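Long-range contact in similar to yteR (Bacilus subtilis) (Clostridium acetobutylicum, PDB 4WU0), which is a family 105 glycoside hydrolase related to YteR, and probably hydrolyses unsaturated rhamnogalacturonan fragments derived from pectin: residues A201-I213 with L226-L238. Numbering follows the deposited sequence.
Sequences AMGWYVMALADTI and LIKILNNCVTALL
Leu209 splits its two methyls, CD1 against Ile229 and Leu230 and CD2 against Leu226, at the middle of an antiparallel helix hairpin that fits the (alpha/alpha)6 barrel architecture of GH88 and GH105 enzymes. The axes of 201-213 and 226-238 approach to 9.8 Å, with 148° between their N-to-C directions. No hydrogen bond links them, so apolar packing carries the contact. Leu209 CD1 lies 3.7 Å from Ile229 CG2, the two side chains crossing nearly at right angles, while Leu209 CD2 faces Leu226 CG. One turn on, Ile213 CG1 lies 3.8 Å from Leu226 CB, the two side chains sliding past each other in opposite directions, and Ile213 CG2 meets Ile227 CG1.

Toward the other end, Val206 CG1 sits 3.7 Å from Cys233 CB, and Val206 CB faces Leu230 CD1. The Met202 chain, bent at chi2 and chi3, brings CE to 4.0 Å from Leu237 CD1 and close to Cys233 CB.

Tyr205 reaches the interface with its ring rim: CG is anti to the backbone N (chi1 -168°), and CE2 approaches Ile229 CG2. Leu209 CG lies over one ring face, near the rim. Farther out, Phe159 of helix 152-166 packs on Leu209 and Thr212, and its carbonyl oxygen is hydrogen-bonded to Tyr205 OH, which probably helps hold the far end of the ring. On another flank, Ala273 of helix 264-279 touches Val206. Cys233 SG makes an edge-on sulfur-aromatic contact, 5.1 Å from the Tyr205 ring centroid and 89° off the ring normal, closest to CD2.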
loop_
_atom_site.group_PDB
_atom_site.type_symbol
_atom_site.label_atom_id
_atom_site.label_comp_id
_atom_site.label_asym_id
_atom_site.label_seq_id
_atom_site.Cartn_x
_atom_site.Cartn_y
_atom_site.Cartn_z
ATOM N N ALA A 201 5.754 -3.668 -4.374
ATOM C CA ALA A 201 5.349 -2.619 -5.314
ATOM C C ALA A 201 4.078 -2.998 -6.053
ATOM O O ALA A 201 3.141 -2.180 -6.174
ATOM C CB ALA A 201 6.447 -2.319 -6.262
ATOM N N MET A 202 4.004 -4.225 -6.559
ATOM C CA MET A 202 2.742 -4.673 -7.127
ATOM C C MET A 202 1.634 -4.669 -6.092
ATOM O O MET A 202 0.506 -4.336 -6.404
ATOM C CB MET A 202 2.860 -6.064 -7.743
ATOM C CG MET A 202 3.464 -6.080 -9.128
ATOM S SD MET A 202 2.457 -5.242 -10.383
ATOM C CE MET A 202 0.973 -6.255 -10.479
ATOM N N GLY A 203 1.941 -5.056 -4.859
ATOM C CA GLY A 203 0.965 -5.010 -3.780
ATOM C C GLY A 203 0.405 -3.603 -3.576
ATOM O O GLY A 203 -0.799 -3.426 -3.440
ATOM N N TRP A 204 1.271 -2.593 -3.547
ATOM C CA TRP A 204 0.807 -1.221 -3.412
ATOM C C TRP A 204 -0.184 -0.872 -4.514
ATOM O O TRP A 204 -1.225 -0.273 -4.266
ATOM C CB TRP A 204 1.958 -0.232 -3.504
ATOM C CG TRP A 204 2.937 -0.193 -2.318
ATOM C CD1 TRP A 204 4.306 -0.207 -2.399
ATOM C CD2 TRP A 204 2.633 -0.079 -0.915
ATOM N NE1 TRP A 204 4.856 -0.107 -1.154
ATOM C CE2 TRP A 204 3.855 -0.045 -0.226
ATOM C CE3 TRP A 204 1.449 -0.006 -0.174
ATOM C CZ2 TRP A 204 3.932 0.043 1.154
ATOM C CZ3 TRP A 204 1.536 0.095 1.197
ATOM C CH2 TRP A 204 2.767 0.126 1.846
ATOM N N TYR A 205 0.162 -1.236 -5.744
ATOM C CA TYR A 205 -0.652 -0.838 -6.881
ATOM C C TYR A 205 -2.016 -1.532 -6.857
ATOM O O TYR A 205 -3.041 -0.891 -7.129
ATOM C CB TYR A 205 0.068 -1.103 -8.205
ATOM C CG TYR A 205 -0.593 -0.468 -9.404
ATOM C CD1 TYR A 205 -0.617 0.906 -9.570
ATOM C CD2 TYR A 205 -1.163 -1.248 -10.391
ATOM C CE1 TYR A 205 -1.230 1.500 -10.684
ATOM C CE2 TYR A 205 -1.748 -0.667 -11.512
ATOM C CZ TYR A 205 -1.783 0.699 -11.640
ATOM O OH TYR A 205 -2.389 1.266 -12.723
ATOM N N VAL A 206 -2.057 -2.830 -6.550
ATOM C CA VAL A 206 -3.368 -3.490 -6.483
ATOM C C VAL A 206 -4.226 -3.031 -5.298
ATOM O O VAL A 206 -5.444 -2.882 -5.430
ATOM C CB VAL A 206 -3.311 -5.036 -6.606
ATOM C CG1 VAL A 206 -2.767 -5.421 -7.963
ATOM C CG2 VAL A 206 -2.497 -5.677 -5.510
ATOM N N MET A 207 -3.612 -2.755 -4.152
ATOM C CA MET A 207 -4.370 -2.152 -3.063
ATOM C C MET A 207 -4.897 -0.786 -3.466
ATOM O O MET A 207 -6.050 -0.450 -3.169
ATOM C CB MET A 207 -3.545 -1.970 -1.812
ATOM C CG MET A 207 -4.374 -1.529 -0.680
ATOM S SD MET A 207 -3.383 -1.502 0.798
ATOM C CE MET A 207 -2.935 -3.164 0.769
ATOM N N ALA A 208 -4.042 -0.001 -4.103
ATOM C CA ALA A 208 -4.407 1.340 -4.543
ATOM C C ALA A 208 -5.603 1.291 -5.474
ATOM O O ALA A 208 -6.521 2.105 -5.351
ATOM C CB ALA A 208 -3.241 2.017 -5.217
ATOM N N LEU A 209 -5.600 0.343 -6.409
ATOM C CA LEU A 209 -6.722 0.193 -7.321
ATOM C C LEU A 209 -8.011 -0.163 -6.573
ATOM O O LEU A 209 -9.050 0.492 -6.748
ATOM C CB LEU A 209 -6.425 -0.852 -8.401
ATOM C CG LEU A 209 -5.415 -0.445 -9.486
ATOM C CD1 LEU A 209 -4.848 -1.665 -10.197
ATOM C CD2 LEU A 209 -6.104 0.441 -10.508
ATOM N N ALA A 210 -7.955 -1.196 -5.747
ATOM C CA ALA A 210 -9.139 -1.629 -5.028
ATOM C C ALA A 210 -9.705 -0.505 -4.157
ATOM O O ALA A 210 -10.912 -0.285 -4.124
ATOM C CB ALA A 210 -8.840 -2.864 -4.175
ATOM N N ASP A 211 -8.839 0.205 -3.450
ATOM C CA ASP A 211 -9.276 1.230 -2.524
ATOM C C ASP A 211 -9.761 2.493 -3.254
ATOM O O ASP A 211 -10.636 3.218 -2.747
ATOM C CB ASP A 211 -8.157 1.601 -1.572
ATOM C CG ASP A 211 -7.760 0.470 -0.625
ATOM O OD1 ASP A 211 -8.488 -0.553 -0.525
ATOM O OD2 ASP A 211 -6.724 0.643 0.076
ATOM N N THR A 212 -9.194 2.773 -4.425
ATOM C CA THR A 212 -9.620 3.941 -5.191
ATOM C C THR A 212 -10.949 3.688 -5.913
ATOM O O THR A 212 -11.866 4.515 -5.880
ATOM C CB THR A 212 -8.538 4.363 -6.196
ATOM O OG1 THR A 212 -7.410 4.857 -5.471
ATOM C CG2 THR A 212 -9.029 5.456 -7.136
ATOM N N ILE A 213 -11.076 2.518 -6.528
ATOM C CA ILE A 213 -12.289 2.214 -7.256
ATOM C C ILE A 213 -13.458 2.282 -6.285
ATOM O O ILE A 213 -14.542 2.748 -6.646
ATOM C CB ILE A 213 -12.228 0.815 -7.918
ATOM C CG1 ILE A 213 -11.124 0.758 -8.966
ATOM C CG2 ILE A 213 -13.566 0.460 -8.574
ATOM C CD1 ILE A 213 -10.700 -0.665 -9.341
ATOM N N LEU A 226 -10.165 1.250 -14.632
ATOM C CA LEU A 226 -9.402 0.854 -13.454
ATOM C C LEU A 226 -9.740 -0.576 -13.035
ATOM O O LEU A 226 -8.865 -1.325 -12.615
ATOM C CB LEU A 226 -9.581 1.835 -12.294
ATOM C CG LEU A 226 -8.587 2.995 -12.238
ATOM C CD1 LEU A 226 -8.737 3.908 -13.433
ATOM C CD2 LEU A 226 -8.748 3.788 -10.930
ATOM N N ILE A 227 -11.004 -0.973 -13.181
ATOM C CA ILE A 227 -11.392 -2.339 -12.878
ATOM C C ILE A 227 -10.683 -3.318 -13.818
ATOM O O ILE A 227 -10.185 -4.361 -13.380
ATOM C CB ILE A 227 -12.931 -2.491 -12.912
ATOM C CG1 ILE A 227 -13.538 -1.746 -11.721
ATOM C CG2 ILE A 227 -13.372 -3.963 -12.881
ATOM C CD1 ILE A 227 -15.049 -1.559 -11.785
ATOM N N LYS A 228 -10.604 -2.969 -15.098
ATOM C CA LYS A 228 -9.893 -3.805 -16.057
ATOM C C LYS A 228 -8.412 -3.937 -15.689
ATOM O O LYS A 228 -7.851 -5.035 -15.738
ATOM C CB LYS A 228 -10.057 -3.252 -17.483
ATOM C CG LYS A 228 -9.298 -4.040 -18.521
ATOM C CD LYS A 228 -9.454 -3.390 -19.892
ATOM C CE LYS A 228 -9.012 -4.301 -21.014
ATOM N NZ LYS A 228 -9.169 -3.608 -22.337
ATOM N N ILE A 229 -7.773 -2.824 -15.339
ATOM C CA ILE A 229 -6.379 -2.856 -14.928
ATOM C C ILE A 229 -6.210 -3.775 -13.725
ATOM O O ILE A 229 -5.282 -4.570 -13.666
ATOM C CB ILE A 229 -5.871 -1.423 -14.570
ATOM C CG1 ILE A 229 -5.811 -0.565 -15.833
ATOM C CG2 ILE A 229 -4.503 -1.460 -13.869
ATOM C CD1 ILE A 229 -5.548 0.906 -15.564
ATOM N N LEU A 230 -7.115 -3.680 -12.753
ATOM C CA LEU A 230 -7.030 -4.561 -11.592
ATOM C C LEU A 230 -7.148 -6.041 -11.988
ATOM O O LEU A 230 -6.377 -6.899 -11.514
ATOM C CB LEU A 230 -8.093 -4.190 -10.555
ATOM C CG LEU A 230 -8.145 -5.090 -9.314
ATOM C CD1 LEU A 230 -6.847 -5.095 -8.542
ATOM C CD2 LEU A 230 -9.272 -4.647 -8.387
ATOM N N ASN A 231 -8.107 -6.353 -12.853
ATOM C CA ASN A 231 -8.241 -7.723 -13.324
ATOM C C ASN A 231 -6.971 -8.183 -14.011
ATOM O O ASN A 231 -6.531 -9.315 -13.803
ATOM C CB ASN A 231 -9.430 -7.878 -14.258
ATOM C CG ASN A 231 -10.711 -8.095 -13.512
ATOM O OD1 ASN A 231 -11.104 -9.223 -13.245
ATOM N ND2 ASN A 231 -11.368 -7.012 -13.153
ATOM N N ASN A 232 -6.418 -7.337 -14.865
ATOM C CA ASN A 232 -5.190 -7.698 -15.574
ATOM C C ASN A 232 -4.021 -7.939 -14.626
ATOM O O ASN A 232 -3.208 -8.850 -14.853
ATOM C CB ASN A 232 -4.827 -6.615 -16.602
ATOM C CG ASN A 232 -5.788 -6.560 -17.759
ATOM O OD1 ASN A 232 -6.528 -7.505 -18.020
ATOM N ND2 ASN A 232 -5.775 -5.450 -18.470
ATOM N N CYS A 233 -3.932 -7.126 -13.578
ATOM C CA CYS A 233 -2.868 -7.286 -12.591
ATOM C C CYS A 233 -3.039 -8.606 -11.847
ATOM O O CYS A 233 -2.063 -9.293 -11.575
ATOM C CB CYS A 233 -2.868 -6.134 -11.581
ATOM S SG CYS A 233 -2.217 -4.554 -12.245
ATOM N N VAL A 234 -4.279 -8.946 -11.510
ATOM C CA VAL A 234 -4.558 -10.171 -10.787
ATOM C C VAL A 234 -4.228 -11.366 -11.658
ATOM O O VAL A 234 -3.604 -12.322 -11.184
ATOM C CB VAL A 234 -6.031 -10.202 -10.301
ATOM C CG1 VAL A 234 -6.466 -11.628 -9.889
ATOM C CG2 VAL A 234 -6.212 -9.213 -9.168
ATOM N N THR A 235 -4.646 -11.343 -12.926
ATOM C CA THR A 235 -4.258 -12.394 -13.864
ATOM C C THR A 235 -2.741 -12.588 -13.888
ATOM O O THR A 235 -2.224 -13.718 -13.832
ATOM C CB THR A 235 -4.785 -12.090 -15.274
ATOM O OG1 THR A 235 -6.215 -12.074 -15.222
ATOM C CG2 THR A 235 -4.307 -13.105 -16.292
ATOM N N ALA A 236 -2.022 -11.480 -13.957
ATOM C CA ALA A 236 -0.567 -11.540 -14.050
ATOM C C ALA A 236 0.043 -12.073 -12.752
ATOM O O ALA A 236 1.001 -12.847 -12.774
ATOM C CB ALA A 236 -0.006 -10.168 -14.374
ATOM N N LEU A 237 -0.495 -11.657 -11.619
ATOM C CA LEU A 237 0.014 -12.146 -10.346
ATOM C C LEU A 237 -0.300 -13.624 -10.132
ATOM O O LEU A 237 0.512 -14.355 -9.566
ATOM C CB LEU A 237 -0.503 -11.308 -9.179
ATOM C CG LEU A 237 0.055 -9.898 -9.142
ATOM C CD1 LEU A 237 -0.820 -8.996 -8.268
ATOM C CD2 LEU A 237 1.494 -9.924 -8.633
ATOM N N LEU A 238 -1.470 -14.088 -10.566
ATOM C CA LEU A 238 -1.784 -15.491 -10.372
ATOM C C LEU A 238 -0.848 -16.400 -11.177
ATOM O O LEU A 238 -0.557 -17.530 -10.764
ATOM C CB LEU A 238 -3.264 -15.776 -10.688
ATOM C CG LEU A 238 -4.220 -15.209 -9.623
ATOM C CD1 LEU A 238 -5.669 -15.331 -10.030
ATOM C CD2 LEU A 238 -4.014 -15.909 -8.295
#